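Local coordinates for secreted protein (Streptomyces lividans TK24, PDB 5LXZ) that is a copper metalloradical protein of the AA5, galactose oxidase-like family, and probably acts as a copper-radical oxidase, at residues A[347-355]-A[367-378]; A[406-414]-A[458-466]. The protein carries 1 engineered substitution. All coordinates share one frame; numbering follows the deposited sequence. Where two conformers were deposited one is given.

Contact 1. Residues A[347-355]-A[367-378]; sequences NMLETANTV and VIGGGGVGESKL. With EDO (1,2-ethanediol), chain J.
The two innermost strands of one four-stranded propeller blade meet here, as the hairpin 353-356 and 364-368, and run on beyond the strand ends into two loops that stay together. N353 and I368 form the antiparallel hydrogen-bonded pair, with I368 N giving to N353 O at 2.8 Å and N353 N returning a bond to I368 O. Beside them T354 and V367 are the non-hydrogen-bonded pair, their side chains lying together and pointing the same way. The CG1 of V367 also meets L349 CD2, the two side chains crossing at about a right angle.

Past the strands, 369-372 is a run of four glycines. At G370 a side chain could not fit: its CB would run into M348 O, and the backbone angles alone would jam it against the preceding carbonyl. Kelch-type propeller blades of four antiparallel strands place their first strand innermost; here the loop leading into it, with the type II turn 349-352, brings the T351 side chain to about 9 Å from a bound copper ion.

E350 carries the polar part. Its carbonyl O is gripped twice, by G371 N at 2.8 Å, almost in line with the carbonyl bond, and by its neighbour T351 OG1. The side chain, extended beyond CG (chi2 -168°), reaches the type II' turn 373-376, where G374 N meets E350 OE1 at 3.0 Å from above the carboxylate plane. E350 OE2 rests against V373 CG1 at 3.5 Å and forms a salt bridge with R325, which would tend to keep the acid ionised. A water joins E350 N to G371 O, while M348 SD lies 4.1 Å from L378 CB, the side chains crossing steeply.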
# COMPACT_ATOMS: atom_id res chain seq x y z
N ASN A 347 -13.90 12.10 -1.06
CA ASN A 347 -13.97 11.87 0.35
C ASN A 347 -13.86 10.40 0.78
O ASN A 347 -14.01 10.08 1.95
CB ASN A 347 -15.27 12.49 0.90
CG ASN A 347 -16.53 11.88 0.29
OD1 ASN A 347 -16.55 11.37 -0.81
ND2 ASN A 347 -17.61 11.94 1.06
N MET A 348 -13.61 9.52 -0.20
CA MET A 348 -13.54 8.05 0.00
C MET A 348 -12.33 7.52 -0.72
O MET A 348 -12.46 6.59 -1.53
CB MET A 348 -14.80 7.34 -0.46
CG MET A 348 -16.03 7.93 0.17
SD MET A 348 -17.47 6.93 -0.30
CE MET A 348 -18.77 8.15 -0.30
N LEU A 349 -11.16 8.12 -0.45
CA LEU A 349 -9.93 7.66 -1.07
C LEU A 349 -9.05 6.86 -0.12
O LEU A 349 -8.16 6.13 -0.60
CB LEU A 349 -9.15 8.87 -1.58
CG LEU A 349 -9.78 9.52 -2.81
CD1 LEU A 349 -9.07 10.86 -3.11
CD2 LEU A 349 -9.65 8.58 -3.99
N GLU A 350 -9.29 6.90 1.18
CA GLU A 350 -8.55 6.02 2.08
C GLU A 350 -8.93 4.59 1.81
O GLU A 350 -10.11 4.25 1.68
CB GLU A 350 -8.86 6.36 3.54
CG GLU A 350 -8.23 7.69 3.97
CD GLU A 350 -8.23 7.95 5.48
OE1 GLU A 350 -8.54 7.02 6.28
OE2 GLU A 350 -7.90 9.11 5.86
N THR A 351 -7.94 3.70 1.72
CA THR A 351 -8.17 2.26 1.52
C THR A 351 -8.66 1.92 0.10
O THR A 351 -9.12 0.80 -0.13
CB THR A 351 -9.01 1.60 2.64
OG1 THR A 351 -10.43 1.83 2.46
CG2 THR A 351 -8.57 2.07 3.99
N ALA A 352 -8.57 2.85 -0.84
CA ALA A 352 -8.80 2.58 -2.24
C ALA A 352 -7.58 1.92 -2.86
O ALA A 352 -6.46 2.12 -2.38
CB ALA A 352 -9.09 3.86 -2.96
N ASN A 353 -7.77 1.17 -3.93
CA ASN A 353 -6.65 0.64 -4.68
C ASN A 353 -6.40 1.54 -5.87
O ASN A 353 -7.30 2.28 -6.33
CB ASN A 353 -6.88 -0.84 -5.03
CG ASN A 353 -5.60 -1.62 -5.08
OD1 ASN A 353 -4.59 -1.12 -5.62
ND2 ASN A 353 -5.56 -2.79 -4.50
N THR A 354 -5.20 1.45 -6.43
CA THR A 354 -4.79 2.20 -7.60
C THR A 354 -4.03 1.26 -8.51
O THR A 354 -3.14 0.55 -8.02
CB THR A 354 -3.84 3.34 -7.25
OG1 THR A 354 -4.39 4.14 -6.19
CG2 THR A 354 -3.58 4.20 -8.46
N VAL A 355 -4.32 1.32 -9.80
CA VAL A 355 -3.62 0.52 -10.81
C VAL A 355 -3.28 1.39 -11.98
O VAL A 355 -4.14 2.15 -12.46
CB VAL A 355 -4.51 -0.66 -11.29
CG1 VAL A 355 -3.84 -1.46 -12.36
CG2 VAL A 355 -4.82 -1.60 -10.14
N VAL A 367 -8.45 4.31 -9.91
CA VAL A 367 -8.64 4.29 -8.48
C VAL A 367 -9.97 3.56 -8.19
O VAL A 367 -10.97 3.83 -8.86
CB VAL A 367 -8.63 5.71 -7.91
CG1 VAL A 367 -9.01 5.69 -6.47
CG2 VAL A 367 -7.29 6.38 -8.10
N ILE A 368 -9.91 2.61 -7.29
CA ILE A 368 -10.98 1.65 -7.10
C ILE A 368 -11.43 1.66 -5.65
O ILE A 368 -10.64 1.40 -4.75
CB ILE A 368 -10.50 0.21 -7.44
CG1 ILE A 368 -9.85 0.15 -8.80
CG2 ILE A 368 -11.64 -0.79 -7.34
CD1 ILE A 368 -9.02 -1.07 -9.06
N GLY A 369 -12.71 1.90 -5.42
CA GLY A 369 -13.30 1.78 -4.12
C GLY A 369 -12.74 2.82 -3.14
O GLY A 369 -12.41 3.92 -3.56
N GLY A 370 -12.62 2.42 -1.88
CA GLY A 370 -12.21 3.30 -0.82
C GLY A 370 -13.29 3.56 0.18
O GLY A 370 -14.44 3.15 0.03
N GLY A 371 -12.89 4.20 1.26
CA GLY A 371 -13.81 4.59 2.30
C GLY A 371 -13.52 5.94 2.88
O GLY A 371 -12.52 6.59 2.58
N GLY A 372 -14.44 6.40 3.73
CA GLY A 372 -14.26 7.69 4.34
C GLY A 372 -13.11 7.71 5.31
O GLY A 372 -12.60 6.67 5.74
N VAL A 373 -12.70 8.90 5.68
CA VAL A 373 -11.52 9.03 6.50
C VAL A 373 -11.69 8.28 7.85
O VAL A 373 -12.78 8.24 8.45
CB VAL A 373 -11.14 10.50 6.76
CG1 VAL A 373 -10.68 11.16 5.48
CG2 VAL A 373 -12.27 11.27 7.45
N GLY A 374 -10.59 7.69 8.32
CA GLY A 374 -10.59 6.99 9.59
C GLY A 374 -11.56 5.85 9.61
O GLY A 374 -11.53 5.01 8.71
N GLU A 375 -12.44 5.83 10.61
CA GLU A 375 -13.34 4.71 10.84
C GLU A 375 -14.71 4.96 10.26
O GLU A 375 -15.71 4.33 10.68
CB GLU A 375 -13.38 4.37 12.34
CG GLU A 375 -12.02 3.99 12.84
CD GLU A 375 -11.87 3.80 14.34
OE1 GLU A 375 -12.91 3.74 15.03
OE2 GLU A 375 -10.70 3.84 14.78
N SER A 376 -14.78 5.85 9.30
CA SER A 376 -16.03 6.19 8.65
C SER A 376 -16.77 4.99 8.10
O SER A 376 -16.17 4.00 7.61
CB SER A 376 -15.71 7.10 7.48
OG SER A 376 -16.83 7.46 6.69
N LYS A 377 -18.10 5.10 8.14
CA LYS A 377 -18.97 4.12 7.46
C LYS A 377 -19.10 4.33 5.98
O LYS A 377 -19.71 3.50 5.29
CB LYS A 377 -20.38 4.13 8.10
CG LYS A 377 -20.38 3.65 9.50
CD LYS A 377 -21.76 3.19 9.96
CE LYS A 377 -21.61 2.30 11.16
NZ LYS A 377 -20.89 1.05 10.82
N LEU A 378 -18.63 5.44 5.44
CA LEU A 378 -18.72 5.66 4.02
C LEU A 378 -17.81 4.68 3.26
O LEU A 378 -16.69 4.45 3.67
CB LEU A 378 -18.29 7.08 3.67
CG LEU A 378 -19.05 8.26 4.25
CD1 LEU A 378 -18.34 9.56 3.85
CD2 LEU A 378 -20.47 8.21 3.70
C1 EDO J . -14.22 1.10 15.16
O1 EDO J . -14.75 2.31 14.58
C2 EDO J . -15.41 0.46 15.89
O2 EDO J . -16.27 -0.05 14.91
O HOH W 1 -14.15 11.16 4.40
O HOH W 2 -11.07 8.94 2.48
O HOH W 3 -10.01 4.73 6.49

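Contact 2. Residues A[406-414]-A[458-466]; sequences RYPQASILP and RNYHSGSIL. With CU (copper (II) ion), chain B.
Q409 reaches across to R458 with its amide, its chain bent at chi2 (93°) so that OE1 comes to the guanidinium edge. R458 NE gives to Q409 OE1 at 3.2 Å: OE1 lies close to the guanidinium plane, while NE stands well above the Q409 amide plane, the planes steeply turned against each other. R458 was modelled in two conformers; this bond, the water between Q409 OE1 and R458 NH1, and the salt bridge to E497 hold for the one described.

Y407 lays one ring face over the N459-Y460 peptide, with Y460 N 3.4 Å above the ring plane and over its centre. Y460 CB adds a CH-pi contact to the same ring, R406 CB lies against the opposite face toward the rim, and Y407 OH is hydrogen-bonded to R428 N. With an alanine here the ring would be gone, which would probably open a gap over that peptide, end the CH-pi contact and leave R428 N without its hydroxyl partner.

Strands 409-412 and 462-466 are the inner strands of adjacent propeller blades, running nearly parallel (12°) with axes 6.2 Å apart. Side chains and waters join them: S411 OG and S464 OG share a hydrogen bond of 2.7 Å, and one water connects A410 N to S464 OG, another S411 OG to L466 N. Just before strand 462-466, H461 NE2 binds copper at 2.0 Å, together with Y248, H548 and a water; Y460 belongs to the site, its OH 2.8 Å from the metal.

At the far end L466 brings CD2 to 3.5 Å from I412 O and CD1 against P414 CD.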
# COMPACT_ATOMS: atom_id res chain seq x y z
N ARG A 406 -14.22 -0.89 0.58
CA ARG A 406 -12.87 -0.62 1.07
C ARG A 406 -11.95 -1.80 0.75
O ARG A 406 -12.36 -2.95 0.73
CB ARG A 406 -12.85 -0.46 2.58
CG ARG A 406 -13.50 0.78 3.15
CD ARG A 406 -13.41 0.72 4.63
NE ARG A 406 -13.84 1.94 5.29
CZ ARG A 406 -13.07 3.01 5.52
NH1 ARG A 406 -11.82 3.09 5.03
NH2 ARG A 406 -13.53 4.02 6.22
N TYR A 407 -10.65 -1.51 0.60
CA TYR A 407 -9.63 -2.55 0.51
C TYR A 407 -9.70 -3.49 -0.70
O TYR A 407 -9.23 -4.61 -0.59
CB TYR A 407 -9.53 -3.43 1.77
CG TYR A 407 -9.80 -2.75 3.08
CD1 TYR A 407 -8.84 -1.93 3.69
CD2 TYR A 407 -10.97 -2.98 3.74
CE1 TYR A 407 -9.10 -1.32 4.91
CE2 TYR A 407 -11.21 -2.36 4.96
CZ TYR A 407 -10.25 -1.57 5.55
OH TYR A 407 -10.53 -0.98 6.79
N PRO A 408 -10.28 -3.10 -1.84
CA PRO A 408 -10.30 -4.08 -2.93
C PRO A 408 -8.90 -4.45 -3.35
O PRO A 408 -8.00 -3.57 -3.42
CB PRO A 408 -11.00 -3.34 -4.08
CG PRO A 408 -10.68 -1.90 -3.79
CD PRO A 408 -10.68 -1.76 -2.29
N GLN A 409 -8.69 -5.75 -3.58
CA GLN A 409 -7.45 -6.22 -4.21
C GLN A 409 -7.54 -5.96 -5.70
O GLN A 409 -8.62 -6.03 -6.29
CB GLN A 409 -7.24 -7.69 -3.94
CG GLN A 409 -6.97 -8.05 -2.48
CD GLN A 409 -8.22 -8.43 -1.69
OE1 GLN A 409 -8.82 -9.48 -1.94
NE2 GLN A 409 -8.63 -7.61 -0.74
N ALA A 410 -6.42 -5.63 -6.36
CA ALA A 410 -6.39 -5.32 -7.76
C ALA A 410 -5.08 -5.69 -8.38
O ALA A 410 -4.04 -5.15 -7.97
CB ALA A 410 -6.76 -3.89 -8.03
N SER A 411 -5.09 -6.66 -9.29
CA SER A 411 -3.87 -7.18 -9.89
C SER A 411 -4.01 -7.19 -11.40
O SER A 411 -5.02 -7.67 -11.93
CB SER A 411 -3.62 -8.62 -9.42
OG SER A 411 -2.96 -8.64 -8.13
N ILE A 412 -3.02 -6.66 -12.10
CA ILE A 412 -2.96 -6.71 -13.56
C ILE A 412 -2.68 -8.13 -14.02
O ILE A 412 -1.83 -8.82 -13.44
CB ILE A 412 -1.84 -5.81 -14.07
CG1 ILE A 412 -2.10 -4.34 -13.68
CG2 ILE A 412 -1.69 -5.94 -15.57
CD1 ILE A 412 -0.87 -3.48 -13.92
N LEU A 413 -3.42 -8.62 -15.01
CA LEU A 413 -3.18 -9.93 -15.61
C LEU A 413 -2.54 -9.79 -16.99
O LEU A 413 -2.66 -8.74 -17.63
CB LEU A 413 -4.52 -10.68 -15.78
CG LEU A 413 -5.00 -11.47 -14.55
CD1 LEU A 413 -4.96 -10.77 -13.25
CD2 LEU A 413 -6.40 -12.05 -14.82
N PRO A 414 -1.92 -10.87 -17.48
CA PRO A 414 -1.18 -10.79 -18.74
C PRO A 414 -1.97 -10.64 -20.03
O PRO A 414 -1.37 -10.37 -21.08
CB PRO A 414 -0.34 -12.07 -18.74
CG PRO A 414 -1.04 -12.97 -17.85
CD PRO A 414 -1.68 -12.14 -16.78
N ARG A 458 -11.49 -10.82 2.44
CA ARG A 458 -10.23 -10.05 2.55
C ARG A 458 -10.53 -8.56 2.70
O ARG A 458 -11.05 -7.95 1.77
CB ARG A 458 -9.32 -10.33 1.34
CG ARG A 458 -8.45 -11.60 1.53
CD ARG A 458 -7.56 -11.90 0.36
NE ARG A 458 -8.35 -12.37 -0.75
CZ ARG A 458 -8.73 -13.63 -0.91
NH1 ARG A 458 -9.42 -13.94 -1.98
NH2 ARG A 458 -8.41 -14.57 -0.01
N ASN A 459 -10.23 -7.98 3.87
CA ASN A 459 -10.45 -6.56 4.13
C ASN A 459 -9.10 -5.92 4.41
O ASN A 459 -8.21 -6.04 3.55
CB ASN A 459 -11.63 -6.27 5.10
CG ASN A 459 -11.43 -6.80 6.52
OD1 ASN A 459 -10.72 -6.21 7.34
ND2 ASN A 459 -12.11 -7.92 6.84
N TYR A 460 -8.95 -5.24 5.53
CA TYR A 460 -7.67 -4.62 5.96
C TYR A 460 -6.56 -5.63 5.99
O TYR A 460 -6.77 -6.80 6.31
CB TYR A 460 -7.93 -4.09 7.37
CG TYR A 460 -6.87 -3.29 8.02
CD1 TYR A 460 -6.33 -2.22 7.36
CD2 TYR A 460 -6.49 -3.56 9.32
CE1 TYR A 460 -5.39 -1.42 7.99
CE2 TYR A 460 -5.53 -2.77 9.96
CZ TYR A 460 -5.01 -1.72 9.26
OH TYR A 460 -4.06 -0.92 9.88
N HIS A 461 -5.35 -5.21 5.61
CA HIS A 461 -4.17 -6.07 5.69
C HIS A 461 -4.27 -7.28 4.79
O HIS A 461 -3.89 -8.38 5.22
CB HIS A 461 -3.88 -6.48 7.13
CG HIS A 461 -3.33 -5.38 7.98
ND1 HIS A 461 -3.31 -5.44 9.35
CD2 HIS A 461 -2.74 -4.20 7.65
CE1 HIS A 461 -2.75 -4.36 9.84
NE2 HIS A 461 -2.39 -3.60 8.83
N SER A 462 -4.70 -7.07 3.56
CA SER A 462 -4.78 -8.09 2.52
C SER A 462 -3.96 -7.70 1.33
O SER A 462 -3.32 -6.60 1.30
CB SER A 462 -6.24 -8.31 2.09
OG SER A 462 -7.06 -8.59 3.18
N GLY A 463 -3.92 -8.59 0.33
CA GLY A 463 -3.31 -8.21 -0.92
C GLY A 463 -3.36 -9.33 -1.93
O GLY A 463 -3.92 -10.39 -1.63
N SER A 464 -2.78 -9.08 -3.10
CA SER A 464 -2.80 -10.06 -4.18
C SER A 464 -1.56 -9.91 -5.03
O SER A 464 -1.03 -8.79 -5.20
CB SER A 464 -4.06 -9.98 -5.02
OG SER A 464 -4.18 -8.76 -5.72
N ILE A 465 -1.10 -11.04 -5.56
CA ILE A 465 0.13 -11.13 -6.33
C ILE A 465 -0.09 -12.02 -7.55
O ILE A 465 -0.45 -13.20 -7.39
CB ILE A 465 1.23 -11.82 -5.46
CG1 ILE A 465 1.42 -11.11 -4.11
CG2 ILE A 465 2.54 -11.99 -6.22
CD1 ILE A 465 2.07 -9.78 -4.26
N LEU A 466 0.20 -11.49 -8.73
CA LEU A 466 0.28 -12.31 -9.95
C LEU A 466 1.52 -13.19 -9.92
O LEU A 466 2.61 -12.73 -9.62
CB LEU A 466 0.34 -11.43 -11.18
CG LEU A 466 0.53 -12.09 -12.55
CD1 LEU A 466 -0.66 -12.99 -12.91
CD2 LEU A 466 0.81 -11.07 -13.65
CU CU B . -1.57 -1.74 8.86
O HOH W 4 -10.49 -11.43 -2.82
O HOH W 5 -3.99 -6.16 -4.73
O HOH W 6 -0.29 -8.62 -8.89
O HOH W 7 -1.62 -1.46 11.02

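Overall arrangement
Contact 1 comes first along the chain and is complete before contact 2 begins; their centres lie 14 Å apart. Contact 1 lies within one blade of the propeller, whereas contact 2 joins the inner strand of the next blade, 409-412, to that of the last, 462-466, whose sheet is completed by the N-terminal strand 14-18. The two contacts touch where the blades adjoin: N353 ND2 probably bonds to P408 O and R406 NH2 to G372 O, while N353 and V355 pack on A410. Three consecutive blades are thus tied together around the propeller centre, connecting the glycine-rich loop of contact 1 with the residues leading to copper-binding H461 in contact 2.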